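Local coordinates for peroxisomal membrane protein LPX1 (Saccharomyces cerevisiae, PDB 2Y6U) that hydrolyses ester bonds in peroxisomes as an alpha/beta hydrolase with acyl esterase, lipase and phospholipase A activity, at residues A[35-40]-A[86-91]; A[53-58]-A[140-145]; A[136-141]-A[161-166]; A[153-158]-A[283-288]. All blocks are in the same frame, centred on the assembly; numbering follows the deposited sequence.

Interaction 1: A[35-40]-A[86-91]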
loop_
_atom_site.group_PDB
_atom_site.type_symbol
_atom_site.label_atom_id
_atom_site.label_comp_id
_atom_site.label_asym_id
_atom_site.label_seq_id
_atom_site.Cartn_x
_atom_site.Cartn_y
_atom_site.Cartn_z
ATOM N N TYR A 35 -15.658 -5.059 10.951
ATOM C CA TYR A 35 -15.953 -3.659 10.936
ATOM C C TYR A 35 -17.453 -3.479 10.765
ATOM O O TYR A 35 -18.147 -4.374 10.283
ATOM C CB TYR A 35 -15.211 -2.912 9.816
ATOM C CG TYR A 35 -15.471 -3.437 8.416
ATOM C CD1 TYR A 35 -14.797 -4.551 7.938
ATOM C CD2 TYR A 35 -16.356 -2.802 7.543
ATOM C CE1 TYR A 35 -15.018 -5.021 6.657
ATOM C CE2 TYR A 35 -16.550 -3.246 6.267
ATOM C CZ TYR A 35 -15.897 -4.356 5.834
ATOM O OH TYR A 35 -16.086 -4.819 4.562
ATOM N N ASP A 36 -17.973 -2.338 11.169
ATOM C CA ASP A 36 -19.396 -2.019 10.963
ATOM C C ASP A 36 -19.530 -0.994 9.854
ATOM O O ASP A 36 -18.745 0.001 9.853
ATOM C CB ASP A 36 -19.979 -1.484 12.279
ATOM C CG ASP A 36 -20.043 -2.544 13.374
ATOM O OD1 ASP A 36 -19.945 -3.762 13.068
ATOM O OD2 ASP A 36 -20.250 -2.210 14.579
ATOM N N VAL A 37 -20.455 -1.209 8.901
ATOM C CA VAL A 37 -20.717 -0.294 7.836
ATOM C C VAL A 37 -22.082 0.282 8.099
ATOM O O VAL A 37 -23.093 -0.468 8.194
ATOM C CB VAL A 37 -20.806 -1.023 6.417
ATOM C CG1 VAL A 37 -21.055 -0.008 5.348
ATOM C CG2 VAL A 37 -19.568 -1.694 6.133
ATOM N N TYR A 38 -22.159 1.607 8.073
ATOM C CA TYR A 38 -23.392 2.335 8.243
ATOM C C TYR A 38 -23.722 2.975 6.924
ATOM O O TYR A 38 -22.913 3.744 6.377
ATOM C CB TYR A 38 -23.246 3.389 9.355
ATOM C CG TYR A 38 -23.147 2.755 10.719
ATOM C CD1 TYR A 38 -21.912 2.378 11.232
ATOM C CD2 TYR A 38 -24.260 2.478 11.456
ATOM C CE1 TYR A 38 -21.807 1.756 12.489
ATOM C CE2 TYR A 38 -24.158 1.901 12.729
ATOM C CZ TYR A 38 -22.934 1.585 13.245
ATOM O OH TYR A 38 -22.832 0.988 14.484
ATOM N N THR A 39 -24.918 2.690 6.392
ATOM C CA THR A 39 -25.338 3.219 5.094
ATOM C C THR A 39 -26.603 4.089 5.195
ATOM O O THR A 39 -27.584 3.733 5.838
ATOM C CB THR A 39 -25.560 2.047 4.075
ATOM O OG1 THR A 39 -24.309 1.366 4.027
ATOM C CG2 THR A 39 -25.797 2.571 2.727
ATOM N N SER A 40 -26.557 5.209 4.499
ATOM C CA SER A 40 -27.659 6.162 4.503
ATOM C C SER A 40 -28.827 5.496 3.856
ATOM O O SER A 40 -28.709 4.686 2.920
ATOM C CB SER A 40 -27.293 7.461 3.802
ATOM O OG SER A 40 -28.361 8.034 3.125
ATOM N N ILE A 86 -24.026 12.385 3.963
ATOM C CA ILE A 86 -23.313 11.195 4.353
ATOM C C ILE A 86 -23.912 9.975 3.708
ATOM O O ILE A 86 -25.145 9.724 3.778
ATOM C CB ILE A 86 -23.268 10.964 5.888
ATOM C CG1 ILE A 86 -22.450 12.060 6.559
ATOM C CG2 ILE A 86 -22.578 9.613 6.225
ATOM C CD1 ILE A 86 -22.619 11.995 8.082
ATOM N N ASP A 87 -23.090 9.224 3.001
ATOM C CA ASP A 87 -23.593 8.026 2.388
ATOM C C ASP A 87 -23.196 6.821 3.208
ATOM O O ASP A 87 -24.024 5.998 3.474
ATOM C CB ASP A 87 -23.099 7.945 0.962
ATOM C CG ASP A 87 -23.850 6.920 0.129
ATOM O OD1 ASP A 87 -25.113 7.038 -0.007
ATOM O OD2 ASP A 87 -23.153 5.981 -0.344
ATOM N N LYS A 88 -21.904 6.629 3.484
ATOM C CA LYS A 88 -21.388 5.525 4.287
ATOM C C LYS A 88 -20.517 5.999 5.441
ATOM O O LYS A 88 -19.726 6.906 5.283
ATOM C CB LYS A 88 -20.533 4.581 3.468
ATOM C CG LYS A 88 -21.274 3.851 2.338
ATOM C CD LYS A 88 -20.503 2.529 1.976
ATOM C CE LYS A 88 -21.179 1.627 0.967
ATOM N NZ LYS A 88 -20.348 0.328 0.949
ATOM N N VAL A 89 -20.592 5.317 6.572
ATOM C CA VAL A 89 -19.654 5.507 7.660
ATOM C C VAL A 89 -19.092 4.150 8.025
ATOM O O VAL A 89 -19.859 3.198 8.237
ATOM C CB VAL A 89 -20.293 6.097 8.957
ATOM C CG1 VAL A 89 -19.227 6.330 10.071
ATOM C CG2 VAL A 89 -21.022 7.375 8.652
ATOM N N LEU A 90 -17.769 4.031 8.110
ATOM C CA LEU A 90 -17.124 2.766 8.504
ATOM C C LEU A 90 -16.474 2.911 9.848
ATOM O O LEU A 90 -15.637 3.806 10.058
ATOM C CB LEU A 90 -16.037 2.386 7.518
ATOM C CG LEU A 90 -16.383 2.449 6.035
ATOM C CD1 LEU A 90 -15.211 2.020 5.107
ATOM C CD2 LEU A 90 -17.640 1.573 5.700
ATOM N N LEU A 91 -16.773 2.006 10.753
ATOM C CA LEU A 91 -16.203 1.960 12.013
ATOM C C LEU A 91 -15.407 0.664 12.160
ATOM O O LEU A 91 -15.950 -0.442 12.104
ATOM C CB LEU A 91 -17.263 2.030 13.108
ATOM C CG LEU A 91 -18.142 3.272 13.221
ATOM C CD1 LEU A 91 -18.960 3.178 14.571
ATOM C CD2 LEU A 91 -17.470 4.534 12.993
#
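Tyr38 packs against Val89 and Leu91 where strands 35-40 and 86-91 run antiparallel in the central sheet of the alpha/beta hydrolase fold. The backbones are joined in the usual antiparallel pattern. Tyr38 and Val89 form a hydrogen-bonded pair, with Tyr38 N to Val89 O at 2.8 Å and Val89 N to Tyr38 O at 2.8 Å. The face bearing Tyr38 is the tight one. Tyr38 CB meets Val89 CB at 4.0 Å. Its CG lies beside the backbone N (chi1 -70°), and the edge of the ring passes Val89 O. Farther out, Tyr38 CE1 reaches Leu91 CD1 at 3.8 Å. Leu72 and Phe6 also touch this side chain. An alanine in place of Tyr38 would probably leave Leu91 CD1 without its ring neighbour and open a gap beside Val89 O. The other face is looser. Val37 and Leu90 lie side by side there, with Val37 CG1 3.8 Å from Leu90 CD2. Next along, Thr39 and Lys88 are partly exposed and barely touch. The extended Lys88 chain leads off to a salt bridge with Glu128, which also receives the hydroxyl of Tyr35. At the far end, Asp87 is held by Arg43 and Arg46. Beside it, Ser40 N bonds to Asp87 O at 2.8 Å, and Ser40 CB sits 3.1 Å from Ile86 O.

Interaction 2: A[53-58]-A[140-145]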
loop_
_atom_site.group_PDB
_atom_site.type_symbol
_atom_site.label_atom_id
_atom_site.label_comp_id
_atom_site.label_asym_id
_atom_site.label_seq_id
_atom_site.Cartn_x
_atom_site.Cartn_y
_atom_site.Cartn_z
ATOM N N LEU A 53 -20.727 11.833 0.975
ATOM C CA LEU A 53 -19.632 11.894 1.946
ATOM C C LEU A 53 -19.513 10.554 2.596
ATOM O O LEU A 53 -20.489 9.969 3.079
ATOM C CB LEU A 53 -19.824 12.952 3.035
ATOM C CG LEU A 53 -19.870 14.420 2.612
ATOM C CD1 LEU A 53 -20.333 15.268 3.779
ATOM C CD2 LEU A 53 -18.511 14.908 2.134
ATOM N N ASN A 54 -18.298 10.039 2.589
ATOM C CA ASN A 54 -18.001 8.803 3.261
ATOM C C ASN A 54 -16.993 9.097 4.391
ATOM O O ASN A 54 -16.016 9.804 4.160
ATOM C CB ASN A 54 -17.363 7.783 2.283
ATOM C CG ASN A 54 -18.274 7.446 1.131
ATOM O OD1 ASN A 54 -19.426 7.119 1.392
ATOM N ND2 ASN A 54 -17.836 7.635 -0.115
ATOM N N LEU A 55 -17.245 8.551 5.543
ATOM C CA LEU A 55 -16.437 8.758 6.710
ATOM C C LEU A 55 -15.897 7.497 7.255
ATOM O O LEU A 55 -16.631 6.529 7.397
ATOM C CB LEU A 55 -17.275 9.453 7.792
ATOM C CG LEU A 55 -17.528 10.927 7.724
ATOM C CD1 LEU A 55 -17.872 11.522 6.464
ATOM C CD2 LEU A 55 -18.622 11.360 8.839
ATOM N N VAL A 56 -14.615 7.503 7.620
ATOM C CA VAL A 56 -13.981 6.317 8.131
ATOM C C VAL A 56 -13.333 6.676 9.481
ATOM O O VAL A 56 -12.590 7.593 9.537
ATOM C CB VAL A 56 -12.905 5.782 7.191
ATOM C CG1 VAL A 56 -12.213 4.546 7.817
ATOM C CG2 VAL A 56 -13.546 5.451 5.772
ATOM N N PHE A 57 -13.739 6.013 10.554
ATOM C CA PHE A 57 -13.272 6.409 11.898
ATOM C C PHE A 57 -12.377 5.298 12.466
ATOM O O PHE A 57 -12.750 4.127 12.433
ATOM C CB PHE A 57 -14.431 6.525 12.886
ATOM C CG PHE A 57 -15.263 7.763 12.734
ATOM C CD1 PHE A 57 -16.336 7.791 11.836
ATOM C CD2 PHE A 57 -14.983 8.898 13.481
ATOM C CE1 PHE A 57 -17.114 8.940 11.716
ATOM C CE2 PHE A 57 -15.772 10.033 13.375
ATOM C CZ PHE A 57 -16.833 10.046 12.469
ATOM N N LEU A 58 -11.228 5.719 12.987
ATOM C CA LEU A 58 -10.137 4.852 13.450
ATOM C C LEU A 58 -9.879 5.106 14.922
ATOM O O LEU A 58 -9.424 6.225 15.327
ATOM C CB LEU A 58 -8.880 5.078 12.588
ATOM C CG LEU A 58 -9.016 4.954 11.076
ATOM C CD1 LEU A 58 -7.583 5.179 10.461
ATOM C CD2 LEU A 58 -9.709 3.619 10.713
ATOM N N VAL A 140 -13.510 11.045 4.014
ATOM C CA VAL A 140 -12.888 11.700 5.166
ATOM C C VAL A 140 -12.455 10.626 6.153
ATOM O O VAL A 140 -13.205 9.682 6.374
ATOM C CB VAL A 140 -13.899 12.567 5.892
ATOM C CG1 VAL A 140 -13.203 13.291 7.181
ATOM C CG2 VAL A 140 -14.613 13.523 4.928
ATOM N N VAL A 141 -11.217 10.694 6.635
ATOM C CA VAL A 141 -10.737 9.748 7.669
ATOM C C VAL A 141 -10.541 10.528 8.929
ATOM O O VAL A 141 -10.018 11.618 8.882
ATOM C CB VAL A 141 -9.447 8.995 7.248
ATOM C CG1 VAL A 141 -8.302 9.974 6.901
ATOM C CG2 VAL A 141 -9.013 7.903 8.332
ATOM N N ILE A 142 -11.054 9.981 10.015
ATOM C CA ILE A 142 -11.023 10.589 11.302
ATOM C C ILE A 142 -10.362 9.574 12.247
ATOM O O ILE A 142 -10.812 8.424 12.407
ATOM C CB ILE A 142 -12.417 10.987 11.853
ATOM C CG1 ILE A 142 -13.232 11.803 10.840
ATOM C CG2 ILE A 142 -12.256 11.656 13.286
ATOM C CD1 ILE A 142 -14.130 10.963 9.921
ATOM N N GLY A 143 -9.254 9.952 12.887
ATOM C CA GLY A 143 -8.554 8.999 13.714
ATOM C C GLY A 143 -8.158 9.607 15.030
ATOM O O GLY A 143 -7.716 10.769 15.072
ATOM N N HIS A 144 -8.365 8.881 16.091
ATOM C CA HIS A 144 -7.793 9.238 17.418
ATOM C C HIS A 144 -6.455 8.482 17.702
ATOM O O HIS A 144 -6.416 7.275 17.602
ATOM C CB HIS A 144 -8.840 8.900 18.475
ATOM C CG HIS A 144 -8.378 9.155 19.861
ATOM N ND1 HIS A 144 -8.276 8.171 20.805
ATOM C CD2 HIS A 144 -7.903 10.276 20.428
ATOM C CE1 HIS A 144 -7.781 8.684 21.925
ATOM N NE2 HIS A 144 -7.592 9.977 21.751
ATOM N N SER A 145 -5.419 9.138 18.210
ATOM C CA SER A 145 -4.228 8.403 18.916
ATOM C C SER A 145 -3.549 7.545 17.878
ATOM O O SER A 145 -3.127 8.083 16.814
ATOM C CB SER A 145 -4.659 7.677 20.262
ATOM O OG SER A 145 -4.144 6.357 20.561
#
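Leu58 pairs with Gly143, and its side chain crosses that of Val141, where strand 53-58 runs parallel to strand 140-144. Its CB sits 3.9 Å from Ile142 O and close to Gly143 CA. CG lies beside the backbone N (chi1 -53°), 4.0 Å from Val141 CG2. At the tip, CD1 meets the same Val141 CG2 at 3.7 Å. The face bearing Leu55, Phe57, Val140 and Ile142 is built differently. Phe57 and Ile142 lie side by side and point the same way. Phe57 CD2 touches Ile142 CB at 3.7 Å. Ile142 was modelled in two conformations. In the one described, CD1 sits over the centre of the Phe57 ring, 3.9 Å from the centroid, a CH-pi contact that the other may not keep. Val89 and the ring of Trp68 also meet this ring, and Leu91 packs on Phe57 CB. Five backbone bonds join the strands, and the last, from His144 N to Leu58 O at 3.0 Å, carries the pairing to the end of strand 140-144. Ser145 follows at once. Its backbone is strained (phi 64°), and its OG bonds to Ser61 N, just beyond strand 51-58. The His144 ring has Ser145 CB over one face, and its NE2 bonds to His323 O. Gly143, Ser145 and Gly147 fit a GxSxG pattern. The tight turn from strand to helix is consistent with the nucleophile elbow of alpha/beta hydrolases.

Interaction 3: A[136-141]-A[161-166]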
loop_
_atom_site.group_PDB
_atom_site.type_symbol
_atom_site.label_atom_id
_atom_site.label_comp_id
_atom_site.label_asym_id
_atom_site.label_seq_id
_atom_site.Cartn_x
_atom_site.Cartn_y
_atom_site.Cartn_z
ATOM N N PRO A 136 -20.401 10.925 -7.184
ATOM C CA PRO A 136 -19.194 11.657 -6.795
ATOM C C PRO A 136 -19.039 11.679 -5.287
ATOM O O PRO A 136 -19.987 12.073 -4.596
ATOM C CB PRO A 136 -19.479 13.080 -7.247
ATOM C CG PRO A 136 -20.936 13.210 -7.195
ATOM C CD PRO A 136 -21.537 11.839 -7.368
ATOM N N ALA A 137 -17.855 11.313 -4.803
ATOM C CA ALA A 137 -17.689 11.024 -3.409
ATOM C C ALA A 137 -16.599 11.953 -2.868
ATOM O O ALA A 137 -15.708 12.410 -3.620
ATOM C CB ALA A 137 -17.267 9.607 -3.257
ATOM N N LEU A 138 -16.703 12.241 -1.590
ATOM C CA LEU A 138 -15.607 12.801 -0.842
ATOM C C LEU A 138 -15.451 11.954 0.420
ATOM O O LEU A 138 -16.403 11.655 1.080
ATOM C CB LEU A 138 -15.876 14.242 -0.433
ATOM C CG LEU A 138 -15.844 15.280 -1.600
ATOM C CD1 LEU A 138 -16.297 16.709 -1.156
ATOM C CD2 LEU A 138 -14.416 15.378 -2.354
ATOM N N ASN A 139 -14.210 11.564 0.672
ATOM C CA ASN A 139 -13.955 10.635 1.716
ATOM C C ASN A 139 -13.143 11.299 2.782
ATOM O O ASN A 139 -12.128 11.954 2.470
ATOM C CB ASN A 139 -13.153 9.501 1.130
ATOM C CG ASN A 139 -13.901 8.711 0.002
ATOM O OD1 ASN A 139 -15.111 8.504 0.066
ATOM N ND2 ASN A 139 -13.167 8.416 -1.100
ATOM N N VAL A 140 -13.510 11.045 4.014
ATOM C CA VAL A 140 -12.888 11.700 5.166
ATOM C C VAL A 140 -12.455 10.626 6.153
ATOM O O VAL A 140 -13.205 9.682 6.374
ATOM C CB VAL A 140 -13.899 12.567 5.892
ATOM C CG1 VAL A 140 -13.203 13.291 7.181
ATOM C CG2 VAL A 140 -14.613 13.523 4.928
ATOM N N VAL A 141 -11.217 10.694 6.635
ATOM C CA VAL A 141 -10.737 9.748 7.669
ATOM C C VAL A 141 -10.541 10.528 8.929
ATOM O O VAL A 141 -10.018 11.618 8.882
ATOM C CB VAL A 141 -9.447 8.995 7.248
ATOM C CG1 VAL A 141 -8.302 9.974 6.901
ATOM C CG2 VAL A 141 -9.013 7.903 8.332
ATOM N N LEU A 161 -7.290 8.257 -1.947
ATOM C CA LEU A 161 -8.507 7.842 -1.308
ATOM C C LEU A 161 -9.119 8.965 -0.446
ATOM O O LEU A 161 -10.269 9.264 -0.667
ATOM C CB LEU A 161 -8.331 6.615 -0.454
ATOM C CG LEU A 161 -9.556 5.938 0.264
ATOM C CD1 LEU A 161 -10.520 5.459 -0.764
ATOM C CD2 LEU A 161 -9.007 4.814 1.248
ATOM N N PHE A 162 -8.456 9.425 0.589
ATOM C CA PHE A 162 -9.081 10.389 1.498
ATOM C C PHE A 162 -8.816 11.836 1.037
ATOM O O PHE A 162 -7.680 12.207 0.794
ATOM C CB PHE A 162 -8.658 10.119 2.960
ATOM C CG PHE A 162 -9.098 8.808 3.452
ATOM C CD1 PHE A 162 -10.406 8.529 3.675
ATOM C CD2 PHE A 162 -8.160 7.859 3.828
ATOM C CE1 PHE A 162 -10.802 7.261 4.096
ATOM C CE2 PHE A 162 -8.565 6.601 4.297
ATOM C CZ PHE A 162 -9.871 6.324 4.431
ATOM N N HIS A 163 -9.835 12.650 1.026
ATOM C CA HIS A 163 -9.697 14.030 0.644
ATOM C C HIS A 163 -9.432 14.941 1.851
ATOM O O HIS A 163 -8.989 16.042 1.669
ATOM C CB HIS A 163 -11.005 14.458 -0.023
ATOM C CG HIS A 163 -11.339 13.643 -1.225
ATOM N ND1 HIS A 163 -12.162 12.532 -1.152
ATOM C CD2 HIS A 163 -10.889 13.708 -2.516
ATOM C CE1 HIS A 163 -12.237 11.970 -2.363
ATOM N NE2 HIS A 163 -11.467 12.655 -3.206
ATOM N N LEU A 164 -9.858 14.518 3.016
ATOM C CA LEU A 164 -9.778 15.314 4.262
ATOM C C LEU A 164 -9.379 14.361 5.398
ATOM O O LEU A 164 -9.953 13.238 5.526
ATOM C CB LEU A 164 -11.144 15.930 4.540
ATOM C CG LEU A 164 -11.268 16.681 5.869
ATOM C CD1 LEU A 164 -10.324 17.942 5.819
ATOM C CD2 LEU A 164 -12.733 17.114 6.071
ATOM N N LEU A 165 -8.382 14.752 6.195
ATOM C CA LEU A 165 -7.900 13.988 7.364
ATOM C C LEU A 165 -8.235 14.787 8.584
ATOM O O LEU A 165 -8.007 16.034 8.611
ATOM C CB LEU A 165 -6.391 13.804 7.295
ATOM C CG LEU A 165 -5.879 12.669 6.416
ATOM C CD1 LEU A 165 -6.224 12.738 4.909
ATOM C CD2 LEU A 165 -4.366 12.572 6.720
ATOM N N ILE A 166 -8.797 14.144 9.597
ATOM C CA ILE A 166 -9.089 14.775 10.854
ATOM C C ILE A 166 -8.406 13.901 11.926
ATOM O O ILE A 166 -8.733 12.721 12.119
ATOM C CB ILE A 166 -10.586 14.879 11.151
ATOM C CG1 ILE A 166 -11.303 15.626 9.997
ATOM C CG2 ILE A 166 -10.762 15.563 12.557
ATOM C CD1 ILE A 166 -12.804 15.830 10.199
#
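His163 and Leu138 cross at about a right angle, where the beta-alpha-beta unit of strand 137-144, helix 146-157 and strand 164-168 brings its two parallel strands together. Leu138 CD2 stands over the centre of the imidazole, 3.7 Å from the centroid. At the edge of the same ring, ND1 accepts a nearly straight bond from Asn139 N at 2.9 Å, with 171° at the hydrogen. Together these should hold the ring in its rotation. Phe162 is met in a similar way. Val141 crosses it at about a right angle, with CB over the ring centre, 3.6 Å from the centroid. Leu161 CD2 lies over the opposite face, offset toward the rim. Val141 CG1 takes the crowded position between the backbone N and carbonyl carbon (chi1 57°), where it meets Leu165 CG at 3.7 Å. Val141 and Leu165 lie side by side. Val140 CG1, on the other face of the sheet, touches both Leu164 CD2 and Ile166 CD1. Leu161 also packs on Pro18 of the second subunit. The amide of Asn139 links three segments. Its OD1 accepts from Asn54 ND2, and its ND2 donates in the amide plane to Leu161 O at 3.1 Å.

Interaction 4: A[153-158]-A[283-288]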
loop_
_atom_site.group_PDB
_atom_site.type_symbol
_atom_site.label_atom_id
_atom_site.label_comp_id
_atom_site.label_asym_id
_atom_site.label_seq_id
_atom_site.Cartn_x
_atom_site.Cartn_y
_atom_site.Cartn_z
ATOM N N ALA A 153 -0.815 7.475 7.686
ATOM C CA ALA A 153 -0.187 6.392 6.962
ATOM C C ALA A 153 -1.032 5.904 5.800
ATOM O O ALA A 153 -0.490 5.562 4.763
ATOM C CB ALA A 153 0.172 5.203 7.914
ATOM N N CYS A 154 -2.356 5.924 5.975
ATOM C CA CYS A 154 -3.249 5.637 4.860
ATOM C C CYS A 154 -2.982 6.518 3.687
ATOM O O CYS A 154 -2.880 6.022 2.543
ATOM C CB CYS A 154 -4.732 5.827 5.242
ATOM S SG CYS A 154 -5.341 4.401 6.271
ATOM N N ASP A 155 -2.867 7.789 3.915
ATOM C CA ASP A 155 -2.624 8.718 2.782
ATOM C C ASP A 155 -1.278 8.497 2.162
ATOM O O ASP A 155 -1.132 8.560 0.910
ATOM C CB ASP A 155 -2.809 10.166 3.201
ATOM C CG ASP A 155 -2.835 11.121 1.986
ATOM O OD1 ASP A 155 -3.875 11.063 1.284
ATOM O OD2 ASP A 155 -1.795 11.774 1.694
ATOM N N VAL A 156 -0.246 8.172 2.983
ATOM C CA VAL A 156 1.052 7.901 2.476
ATOM C C VAL A 156 1.047 6.720 1.516
ATOM O O VAL A 156 1.663 6.743 0.433
ATOM C CB VAL A 156 2.100 7.699 3.628
ATOM C CG1 VAL A 156 3.428 7.159 3.023
ATOM C CG2 VAL A 156 2.332 9.102 4.422
ATOM N N LEU A 157 0.370 5.658 1.929
ATOM C CA LEU A 157 0.398 4.438 1.190
ATOM C C LEU A 157 -0.594 4.448 -0.016
ATOM O O LEU A 157 -0.465 3.628 -0.889
ATOM C CB LEU A 157 -0.034 3.263 2.096
ATOM C CG LEU A 157 1.023 2.998 3.212
ATOM C CD1 LEU A 157 0.449 1.901 4.164
ATOM C CD2 LEU A 157 2.397 2.591 2.572
ATOM N N GLN A 158 -1.586 5.319 0.037
ATOM C CA GLN A 158 -2.650 5.380 -1.002
ATOM C C GLN A 158 -3.196 6.852 -0.989
ATOM O O GLN A 158 -4.196 7.142 -0.360
ATOM C CB GLN A 158 -3.712 4.400 -0.635
ATOM C CG GLN A 158 -5.004 4.414 -1.617
ATOM C CD GLN A 158 -4.649 4.600 -3.032
ATOM O OE1 GLN A 158 -4.386 5.732 -3.467
ATOM N NE2 GLN A 158 -4.597 3.488 -3.801
ATOM N N VAL A 283 1.973 14.187 2.581
ATOM C CA VAL A 283 0.542 14.242 2.865
ATOM C C VAL A 283 0.080 15.680 2.522
ATOM O O VAL A 283 0.340 16.620 3.268
ATOM C CB VAL A 283 0.213 13.895 4.325
ATOM C CG1 VAL A 283 -1.296 14.158 4.657
ATOM C CG2 VAL A 283 0.637 12.387 4.578
ATOM N N ARG A 284 -0.537 15.807 1.369
ATOM C CA ARG A 284 -0.854 17.136 0.776
ATOM C C ARG A 284 -2.282 17.552 1.085
ATOM O O ARG A 284 -2.654 18.720 0.871
ATOM C CB ARG A 284 -0.709 17.094 -0.732
ATOM C CG ARG A 284 0.637 16.801 -1.183
ATOM C CD ARG A 284 0.523 16.979 -2.656
ATOM N NE ARG A 284 1.538 16.279 -3.389
ATOM C CZ ARG A 284 1.730 16.443 -4.694
ATOM N NH1 ARG A 284 0.922 17.255 -5.390
ATOM N NH2 ARG A 284 2.706 15.777 -5.300
ATOM N N LYS A 285 -3.052 16.657 1.663
ATOM C CA LYS A 285 -4.453 16.887 1.936
ATOM C C LYS A 285 -4.678 17.848 3.069
ATOM O O LYS A 285 -3.920 17.888 4.015
ATOM C CB LYS A 285 -5.136 15.551 2.340
ATOM C CG LYS A 285 -4.939 14.432 1.382
ATOM C CD LYS A 285 -5.506 14.712 -0.044
ATOM C CE LYS A 285 -5.117 13.616 -1.041
ATOM N NZ LYS A 285 -5.532 12.274 -0.598
ATOM N N ARG A 286 -5.789 18.559 3.019
ATOM C CA ARG A 286 -6.218 19.295 4.169
ATOM C C ARG A 286 -6.304 18.363 5.371
ATOM O O ARG A 286 -6.971 17.336 5.310
ATOM C CB ARG A 286 -7.620 19.818 3.863
ATOM C CG ARG A 286 -8.239 20.518 5.057
ATOM C CD ARG A 286 -7.796 21.855 5.070
ATOM N NE ARG A 286 -8.509 22.834 5.934
ATOM C CZ ARG A 286 -7.897 23.905 6.492
ATOM N NH1 ARG A 286 -6.565 24.140 6.347
ATOM N NH2 ARG A 286 -8.626 24.758 7.224
ATOM N N THR A 287 -5.639 18.740 6.458
ATOM C CA THR A 287 -5.526 17.958 7.655
ATOM C C THR A 287 -5.842 18.823 8.862
ATOM O O THR A 287 -5.237 19.973 9.102
ATOM C CB THR A 287 -4.093 17.403 7.730
ATOM O OG1 THR A 287 -3.826 16.621 6.579
ATOM C CG2 THR A 287 -3.932 16.530 9.016
ATOM N N ILE A 288 -6.872 18.420 9.563
ATOM C CA ILE A 288 -7.297 19.074 10.786
ATOM C C ILE A 288 -6.676 18.321 11.954
ATOM O O ILE A 288 -6.799 17.095 12.039
ATOM C CB ILE A 288 -8.817 18.969 10.925
ATOM C CG1 ILE A 288 -9.536 19.403 9.660
ATOM C CG2 ILE A 288 -9.289 19.701 12.164
ATOM C CD1 ILE A 288 -9.149 20.883 9.082
HETATM O O HOH W 1 -1.573 13.655 -0.138
#
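The carboxylate of Asp155 is the flat group that meets Lys285 with one oxygen and Val283 with the other. At one edge, Asp155 OD1 takes Lys285 NZ on its syn lone pair at 2.8 Å, a salt bridge. At the other oxygen, a water lies 2.6 Å from Asp155 OD2 and accepts from Arg284 N at 2.8 Å. To one side of the carboxylate plane comes the Lys285 chain, with its CG 3.5 Å from Asp155 OD1. Val283 CA is on this same side, 3.6 Å from Asp155 OD2. Asp155 CB points toward 283-288, and CG is anti to the backbone N (chi1 -169°). Lys285 was modelled in two conformations. In the one described, the chain bends at chi2 and chi4, and NZ also bonds to Phe162 O and Pro159 O. An alanine in place of Asp155 would probably leave the Lys285 charge without its mate and the water without one of its holders. Next to this polar cluster, Val156 CG2 meets Val283 CG2 at 3.7 Å. On the helix, Val156 packs on Phe275 of the second subunit, and Leu157 on Leu157 of that subunit. The contact thus ties the end of helix 146-157 to the chain entering strand 286-292. A helix laid against the parallel strands in this way is typical of the alpha/beta hydrolase fold.

From the N terminus, strand 35-40 opens interaction 1 and 53-58 opens interaction 2. Interaction 1 closes at 86-91, and interaction 2 closes later at 140-145, so the two cross. Strand 84-92 lies between 35-40 and 51-58 in the sheet. Interaction 3 starts on strand 137-144, where interaction 2 ends, and they share Val140 and Val141. It closes at 161-166, a short loop around helix 146-157. Interaction 4 opens inside that loop at 153-158 and closes at 283-288, so it crosses interaction 3. Interactions 1 to 3 each join two neighbouring strands of the sheet, and interaction 4 adds the helix beside strand 286-292.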